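Sugar ABC transporter substrate-binding protein (Treponema pallidum subsp. pallidum, PDB 5U2P) probably binds a small ligand, perhaps a sugar, in the periplasm and hands it to an ABC transporter for uptake, its natural ligand being unidentified. Local coordinates at residues P101-S109 / D123-L131; W160-V171 / A232-Y241. All blocks are in the same frame, centred on the assembly; numbering follows the deposited sequence.

Contact 1. Residues P101-S109 / D123-L131; sequences PYLYFVDLS and DPYGKTFAL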
# COMPACT_ATOMS: atom_id res chain seq x y z
N PRO A 101 -2.75 15.59 -14.45
CA PRO A 101 -3.79 14.83 -15.15
C PRO A 101 -4.83 15.69 -15.86
O PRO A 101 -5.49 15.21 -16.78
CB PRO A 101 -4.44 14.01 -14.02
CG PRO A 101 -4.25 14.86 -12.81
CD PRO A 101 -2.91 15.50 -12.99
N TYR A 102 -4.99 16.95 -15.45
CA TYR A 102 -6.01 17.81 -16.05
C TYR A 102 -5.55 18.30 -17.42
O TYR A 102 -6.35 18.77 -18.24
CB TYR A 102 -6.34 18.98 -15.10
CG TYR A 102 -6.94 18.44 -13.81
CD1 TYR A 102 -6.14 18.20 -12.71
CD2 TYR A 102 -8.29 18.10 -13.74
CE1 TYR A 102 -6.67 17.67 -11.54
CE2 TYR A 102 -8.83 17.58 -12.58
CZ TYR A 102 -8.02 17.36 -11.49
OH TYR A 102 -8.55 16.83 -10.34
N LEU A 103 -4.25 18.16 -17.67
CA LEU A 103 -3.67 18.44 -18.99
C LEU A 103 -3.70 17.24 -19.93
O LEU A 103 -3.86 17.41 -21.14
CB LEU A 103 -2.20 18.86 -18.84
CG LEU A 103 -1.82 20.26 -19.31
CD1 LEU A 103 -2.53 21.30 -18.47
CD2 LEU A 103 -0.31 20.42 -19.24
N TYR A 104 -3.51 16.05 -19.37
CA TYR A 104 -3.19 14.89 -20.21
C TYR A 104 -4.17 13.73 -20.19
O TYR A 104 -4.20 12.96 -21.14
CB TYR A 104 -1.83 14.35 -19.83
CG TYR A 104 -0.70 15.31 -20.09
CD1 TYR A 104 -0.45 15.77 -21.38
CD2 TYR A 104 0.12 15.74 -19.06
CE1 TYR A 104 0.59 16.64 -21.62
CE2 TYR A 104 1.16 16.61 -19.30
CZ TYR A 104 1.38 17.06 -20.58
OH TYR A 104 2.41 17.92 -20.84
N PHE A 105 -4.95 13.59 -19.11
CA PHE A 105 -5.78 12.39 -18.94
C PHE A 105 -7.27 12.66 -18.80
O PHE A 105 -7.69 13.67 -18.26
CB PHE A 105 -5.32 11.61 -17.72
CG PHE A 105 -3.87 11.24 -17.76
CD1 PHE A 105 -3.33 10.68 -18.91
CD2 PHE A 105 -3.05 11.44 -16.67
CE1 PHE A 105 -1.98 10.34 -18.97
CE2 PHE A 105 -1.70 11.11 -16.72
CZ PHE A 105 -1.17 10.56 -17.87
N VAL A 106 -8.07 11.71 -19.25
CA VAL A 106 -9.52 11.80 -19.09
C VAL A 106 -9.93 11.49 -17.66
O VAL A 106 -9.51 10.48 -17.09
CB VAL A 106 -10.24 10.83 -20.04
CG1 VAL A 106 -11.75 10.92 -19.84
CG2 VAL A 106 -9.86 11.15 -21.48
N ASP A 107 -10.75 12.36 -17.08
CA ASP A 107 -11.29 12.12 -15.73
C ASP A 107 -12.32 11.00 -15.78
O ASP A 107 -13.37 11.14 -16.41
CB ASP A 107 -11.90 13.42 -15.17
CG ASP A 107 -12.61 13.21 -13.83
OD1 ASP A 107 -12.42 12.15 -13.21
OD2 ASP A 107 -13.36 14.11 -13.39
N LEU A 108 -12.01 9.87 -15.14
CA LEU A 108 -12.85 8.68 -15.21
C LEU A 108 -13.78 8.57 -14.01
O LEU A 108 -14.46 7.55 -13.82
CB LEU A 108 -11.97 7.40 -15.31
CG LEU A 108 -11.01 7.35 -16.50
CD1 LEU A 108 -10.08 6.12 -16.45
CD2 LEU A 108 -11.73 7.41 -17.82
N SER A 109 -13.82 9.62 -13.19
CA SER A 109 -14.49 9.56 -11.89
C SER A 109 -15.98 9.25 -11.98
O SER A 109 -16.59 8.78 -11.02
CB SER A 109 -14.31 10.88 -11.13
OG SER A 109 -12.94 11.17 -10.86
N ASP A 123 -6.59 11.37 -7.08
CA ASP A 123 -5.65 12.49 -7.05
C ASP A 123 -5.96 13.30 -5.81
O ASP A 123 -6.81 12.91 -5.02
CB ASP A 123 -5.73 13.30 -8.36
CG ASP A 123 -6.88 14.31 -8.38
OD1 ASP A 123 -7.90 14.17 -7.66
OD2 ASP A 123 -6.77 15.27 -9.17
N PRO A 124 -5.26 14.43 -5.61
CA PRO A 124 -5.48 15.12 -4.33
C PRO A 124 -6.85 15.79 -4.24
O PRO A 124 -7.22 16.27 -3.16
CB PRO A 124 -4.34 16.15 -4.29
CG PRO A 124 -3.27 15.58 -5.19
CD PRO A 124 -4.03 14.88 -6.29
N TYR A 125 -7.59 15.81 -5.35
CA TYR A 125 -8.95 16.34 -5.39
C TYR A 125 -9.98 15.24 -5.29
O TYR A 125 -11.18 15.51 -5.30
CB TYR A 125 -9.21 17.11 -6.68
CG TYR A 125 -8.46 18.42 -6.84
CD1 TYR A 125 -8.92 19.59 -6.24
CD2 TYR A 125 -7.29 18.49 -7.61
CE1 TYR A 125 -8.24 20.77 -6.39
CE2 TYR A 125 -6.61 19.68 -7.77
CZ TYR A 125 -7.08 20.81 -7.16
OH TYR A 125 -6.40 22.00 -7.33
N GLY A 126 -9.53 13.98 -5.26
CA GLY A 126 -10.46 12.87 -5.12
C GLY A 126 -10.91 12.25 -6.43
O GLY A 126 -11.85 11.46 -6.46
N LYS A 127 -10.24 12.60 -7.52
CA LYS A 127 -10.67 12.17 -8.86
C LYS A 127 -9.87 10.98 -9.35
O LYS A 127 -8.70 10.83 -9.03
CB LYS A 127 -10.54 13.33 -9.86
CG LYS A 127 -11.57 14.44 -9.64
CD LYS A 127 -11.70 15.31 -10.88
CE LYS A 127 -12.90 16.25 -10.77
NZ LYS A 127 -12.88 17.05 -9.51
N THR A 128 -10.52 10.12 -10.14
CA THR A 128 -9.92 8.87 -10.59
C THR A 128 -9.52 9.03 -12.05
O THR A 128 -10.38 9.30 -12.89
CB THR A 128 -10.93 7.69 -10.46
OG1 THR A 128 -11.29 7.50 -9.09
CG2 THR A 128 -10.34 6.39 -11.01
N PHE A 129 -8.24 8.86 -12.36
CA PHE A 129 -7.74 9.08 -13.73
C PHE A 129 -7.21 7.81 -14.42
O PHE A 129 -6.66 7.89 -15.52
CB PHE A 129 -6.64 10.15 -13.71
CG PHE A 129 -7.16 11.56 -13.60
CD1 PHE A 129 -7.74 12.19 -14.69
CD2 PHE A 129 -7.06 12.27 -12.41
CE1 PHE A 129 -8.21 13.49 -14.60
CE2 PHE A 129 -7.53 13.56 -12.32
CZ PHE A 129 -8.11 14.16 -13.41
N ALA A 130 -7.40 6.64 -13.83
CA ALA A 130 -7.01 5.42 -14.50
C ALA A 130 -7.82 4.24 -13.98
O ALA A 130 -8.28 4.24 -12.84
CB ALA A 130 -5.52 5.15 -14.30
N LEU A 131 -7.96 3.24 -14.84
CA LEU A 131 -8.44 1.93 -14.41
C LEU A 131 -7.28 1.14 -13.79
O LEU A 131 -6.32 0.82 -14.47
CB LEU A 131 -9.03 1.17 -15.58
CG LEU A 131 -9.59 -0.23 -15.27
CD1 LEU A 131 -10.79 -0.50 -16.15
CD2 LEU A 131 -8.54 -1.29 -15.46
O HOH W 1 -10.77 18.52 -9.30
O HOH W 2 -7.75 8.66 -17.89

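Contact 2. Residues W160-V171 / A232-Y241; sequences WNELLESCALIV and AYLELFKRGY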
# COMPACT_ATOMS: atom_id res chain seq x y z
N TRP A 160 -5.40 -0.64 22.28
CA TRP A 160 -4.01 -0.41 22.66
C TRP A 160 -3.61 -1.12 23.95
O TRP A 160 -2.52 -1.66 24.05
CB TRP A 160 -3.75 1.09 22.79
CG TRP A 160 -2.45 1.46 23.47
CD1 TRP A 160 -2.31 1.99 24.73
CD2 TRP A 160 -1.12 1.36 22.93
NE1 TRP A 160 -0.98 2.22 25.01
CE2 TRP A 160 -0.23 1.84 23.92
CE3 TRP A 160 -0.60 0.92 21.72
CZ2 TRP A 160 1.15 1.88 23.73
CZ3 TRP A 160 0.77 0.96 21.53
CH2 TRP A 160 1.63 1.44 22.52
N ASN A 161 -4.49 -1.09 24.95
CA ASN A 161 -4.19 -1.76 26.20
C ASN A 161 -4.23 -3.26 26.05
O ASN A 161 -3.49 -3.97 26.73
CB ASN A 161 -5.17 -1.31 27.29
CG ASN A 161 -4.92 0.11 27.73
OD1 ASN A 161 -3.78 0.56 27.78
ND2 ASN A 161 -5.99 0.82 28.04
N GLU A 162 -5.08 -3.76 25.16
CA GLU A 162 -5.12 -5.19 24.91
C GLU A 162 -3.84 -5.64 24.20
O GLU A 162 -3.34 -6.74 24.44
CB GLU A 162 -6.37 -5.57 24.11
CG GLU A 162 -7.63 -5.58 24.98
CD GLU A 162 -8.89 -6.01 24.25
OE1 GLU A 162 -8.79 -6.62 23.16
OE2 GLU A 162 -9.99 -5.76 24.77
N LEU A 163 -3.30 -4.78 23.33
CA LEU A 163 -2.02 -5.07 22.68
C LEU A 163 -0.91 -5.15 23.72
O LEU A 163 -0.13 -6.08 23.72
CB LEU A 163 -1.67 -4.01 21.64
CG LEU A 163 -0.28 -4.14 21.00
CD1 LEU A 163 -0.18 -5.41 20.20
CD2 LEU A 163 -0.00 -2.93 20.12
N LEU A 164 -0.85 -4.16 24.61
CA LEU A 164 0.18 -4.16 25.65
C LEU A 164 0.06 -5.39 26.55
O LEU A 164 1.06 -6.01 26.91
CB LEU A 164 0.10 -2.89 26.50
CG LEU A 164 0.44 -1.58 25.78
CD1 LEU A 164 0.29 -0.39 26.72
CD2 LEU A 164 1.84 -1.60 25.16
N GLU A 165 -1.18 -5.75 26.90
CA GLU A 165 -1.41 -6.92 27.74
C GLU A 165 -0.99 -8.19 27.01
O GLU A 165 -0.33 -9.05 27.58
CB GLU A 165 -2.88 -7.01 28.17
CG GLU A 165 -3.19 -8.20 29.06
CD GLU A 165 -4.64 -8.27 29.49
OE1 GLU A 165 -5.49 -7.56 28.90
OE2 GLU A 165 -4.94 -9.04 30.43
N SER A 166 -1.38 -8.29 25.74
CA SER A 166 -1.01 -9.44 24.92
C SER A 166 0.51 -9.60 24.91
O SER A 166 1.02 -10.71 25.00
CB SER A 166 -1.53 -9.30 23.49
OG SER A 166 -2.95 -9.37 23.44
N CYS A 167 1.22 -8.48 24.78
CA CYS A 167 2.68 -8.53 24.76
C CYS A 167 3.18 -8.99 26.11
O CYS A 167 4.14 -9.75 26.20
CB CYS A 167 3.29 -7.19 24.41
SG CYS A 167 3.11 -6.73 22.66
N ALA A 168 2.52 -8.51 27.17
CA ALA A 168 2.91 -8.86 28.53
C ALA A 168 2.80 -10.36 28.79
O ALA A 168 3.70 -10.95 29.38
CB ALA A 168 2.05 -8.09 29.53
N LEU A 169 1.71 -10.97 28.35
CA LEU A 169 1.50 -12.42 28.53
C LEU A 169 2.52 -13.25 27.75
O LEU A 169 2.96 -14.30 28.21
CB LEU A 169 0.08 -12.81 28.11
CG LEU A 169 -1.04 -12.66 29.14
CD1 LEU A 169 -0.89 -13.67 30.26
CD2 LEU A 169 -1.11 -11.26 29.71
N ILE A 170 2.89 -12.78 26.57
CA ILE A 170 3.90 -13.46 25.77
C ILE A 170 5.23 -13.45 26.50
O ILE A 170 5.93 -14.46 26.55
CB ILE A 170 4.07 -12.81 24.38
CG1 ILE A 170 2.81 -13.06 23.55
CG2 ILE A 170 5.29 -13.37 23.65
CD1 ILE A 170 2.55 -12.00 22.52
N VAL A 171 5.58 -12.30 27.07
CA VAL A 171 6.82 -12.17 27.83
C VAL A 171 6.77 -13.06 29.08
O VAL A 171 7.81 -13.56 29.52
CB VAL A 171 7.09 -10.72 28.24
CG1 VAL A 171 8.30 -10.64 29.17
CG2 VAL A 171 7.32 -9.84 27.00
N ALA A 232 3.32 6.22 22.01
CA ALA A 232 3.01 4.79 21.91
C ALA A 232 4.23 4.00 21.47
O ALA A 232 4.57 2.94 22.04
CB ALA A 232 1.85 4.57 20.91
N TYR A 233 4.88 4.51 20.44
CA TYR A 233 6.10 3.92 19.89
C TYR A 233 7.14 3.73 21.00
O TYR A 233 7.66 2.64 21.23
CB TYR A 233 6.61 4.84 18.77
CG TYR A 233 7.50 4.24 17.72
CD1 TYR A 233 7.24 2.98 17.19
CD2 TYR A 233 8.57 4.96 17.20
CE1 TYR A 233 8.05 2.45 16.21
CE2 TYR A 233 9.38 4.42 16.20
CZ TYR A 233 9.11 3.16 15.71
OH TYR A 233 9.91 2.61 14.73
N LEU A 234 7.39 4.82 21.72
CA LEU A 234 8.30 4.85 22.85
C LEU A 234 7.95 3.83 23.92
O LEU A 234 8.84 3.19 24.49
CB LEU A 234 8.28 6.26 23.44
CG LEU A 234 9.02 7.29 22.59
CD1 LEU A 234 8.69 8.72 23.05
CD2 LEU A 234 10.53 7.04 22.69
N GLU A 235 6.66 3.69 24.20
CA GLU A 235 6.21 2.76 25.24
C GLU A 235 6.53 1.33 24.83
O GLU A 235 6.93 0.52 25.67
CB GLU A 235 4.71 2.94 25.51
CG GLU A 235 4.17 2.13 26.68
CD GLU A 235 4.71 2.61 28.03
OE1 GLU A 235 5.28 3.71 28.10
OE2 GLU A 235 4.56 1.86 29.01
N LEU A 236 6.35 1.01 23.54
CA LEU A 236 6.71 -0.33 23.06
C LEU A 236 8.20 -0.61 23.26
O LEU A 236 8.57 -1.72 23.66
CB LEU A 236 6.34 -0.50 21.58
CG LEU A 236 4.84 -0.48 21.26
CD1 LEU A 236 4.64 -0.61 19.78
CD2 LEU A 236 4.06 -1.58 21.97
N PHE A 237 9.06 0.38 23.00
CA PHE A 237 10.50 0.21 23.20
C PHE A 237 10.81 0.08 24.69
O PHE A 237 11.62 -0.76 25.10
CB PHE A 237 11.29 1.39 22.60
CG PHE A 237 11.30 1.42 21.09
CD1 PHE A 237 12.12 0.58 20.37
CD2 PHE A 237 10.48 2.30 20.39
CE1 PHE A 237 12.13 0.61 18.98
CE2 PHE A 237 10.48 2.34 19.01
CZ PHE A 237 11.30 1.51 18.30
N LYS A 238 10.16 0.92 25.48
CA LYS A 238 10.33 0.96 26.93
C LYS A 238 10.07 -0.39 27.61
O LYS A 238 10.84 -0.82 28.48
CB LYS A 238 9.40 2.02 27.54
CG LYS A 238 9.42 2.13 29.06
CD LYS A 238 8.01 2.30 29.61
CE LYS A 238 7.99 2.40 31.13
NZ LYS A 238 8.35 3.76 31.59
N ARG A 239 8.98 -1.04 27.21
CA ARG A 239 8.60 -2.32 27.80
C ARG A 239 9.30 -3.50 27.14
O ARG A 239 9.12 -4.65 27.55
CB ARG A 239 7.08 -2.49 27.73
CG ARG A 239 6.30 -1.36 28.42
CD ARG A 239 4.85 -1.76 28.71
NE ARG A 239 4.03 -0.62 29.15
CZ ARG A 239 2.79 -0.71 29.61
NH1 ARG A 239 2.20 -1.90 29.73
NH2 ARG A 239 2.13 0.38 29.97
N GLY A 240 10.11 -3.22 26.12
CA GLY A 240 10.82 -4.27 25.41
C GLY A 240 9.92 -5.15 24.56
O GLY A 240 10.28 -6.27 24.22
N TYR A 241 8.75 -4.64 24.19
CA TYR A 241 7.83 -5.37 23.34
C TYR A 241 8.27 -5.33 21.88
O TYR A 241 7.93 -6.22 21.11
CB TYR A 241 6.42 -4.80 23.47
CG TYR A 241 5.80 -4.99 24.84
CD1 TYR A 241 6.35 -5.90 25.75
CD2 TYR A 241 4.66 -4.29 25.22
CE1 TYR A 241 5.79 -6.08 26.99
CE2 TYR A 241 4.09 -4.47 26.46
CZ TYR A 241 4.66 -5.37 27.35
OH TYR A 241 4.10 -5.56 28.59

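Contact 1. Residues P101-S109 / D123-L131
F129 and P101 make the central apolar contact. P101 CB sits over the middle of the F129 ring, 3.4 Å from its centroid, in a CH-pi contact. The edge of the same ring is turned to Y102. F129 CZ points at one face of the Y102 ring and lies 3.6 Å from Y102 CE2, with the planes at 87°, an edge-to-face pair. V106 O, D107 CA and F105 CB lie along the CD1-CE1 side of the F129 ring. Y125 adds to the aromatic cluster through Y102, at an oblique angle.

The polar contacts flank this core. Y102 OH donates to D123 OD2 at 2.6 Å, on the syn side of the carboxylate. The other oxygen, OD1, accepts from the backbone N of Y125 and of K127, which come from opposite faces of the carboxylate. This Asx turn overlaps the type I turn D123-G126 and fixes the acid in front of Y102. A water bridges Y102 OH and K127 NZ. K127 crosses D107 at about a right angle, its CD 3.2 Å from D107 OD2. The same CD lies at the edge of the Y102 ring.

One backbone bond and one backbone-to-side-chain bond tie the segments. L108 N donates to T128 O at 2.8 Å. T128 N donates to S109 OG at 2.7 Å, nearly straight at 165°. S109 OG in turn donates to D107 OD1, which also accepts from S109 N in a second Asx turn. A further water links V106 O with F129 O.

L108 CD1 lies against the A130 backbone, and L108 also meets L325 of helix 318-329. The contact joins helix 101-104 and the loop after it to the loop leading into strand 131-132, with an Asx turn in each segment, beside the five-stranded sheet of a solute-binding protein lobe.

Contact 2. Residues W160-V171 / A232-Y241
Two nearly parallel helices, 160-172 and 227-238, pack side by side here, and the Schellman motif that ends the second brings Y241 back to the first. The axes of the short segments are 11.8 Å apart at an angle of 12°. Y241 carries the largest share. C167 CB lies over the centre of its ring, 3.2 Å from the centroid, and R239 CB covers the opposite face. The ring thus lies between C167 of the other helix and R239 of its own segment. Y241 OH reaches A168 CB at 3.4 Å.

Further toward the helix starts, W160 CG is anti to the backbone N (chi1 167°), which swings the indole across to the other helix. A232 CB sits over a face of its six-membered ring, and W160 CH2 is 3.5 Å from A232 CB. L164 CD2 meets L236 CD2 at 3.9 Å. L164 CD1 lies over one face of the R239 guanidinium. E235 OE2 lies in the guanidinium plane and accepts from R239 NE through its anti lone pair, in a salt bridge within the segment.

No hydrogen bond crosses between the segments. Apolar side chains join the two helices, and a Schellman-capped C terminus completes the interface in this helix pair of an alpha/beta lobe.

How the contacts relate
From the N terminus, the chain passes through strands 33-39, 61-67 and 88-92 before helix 101-104. Contact 1 then closes a short loop of 13 intervening residues and leads into strand 131-132, an edge of the five-stranded sheet. The chain next enters the six-stranded sheet with strand 138-145. Contact 2 opens at helix 160-172 and closes a much longer loop, which includes helix 191-214. The two contacts are in series and neither nest nor cross. The centres of contact 1 and contact 2 are about 43 Å apart. Contact 1 sits against strands 88-92 and 307-311 of the five-stranded sheet, contact 2 against strands 178-181 and 263-267 of the six-stranded one, consistent with two lobes.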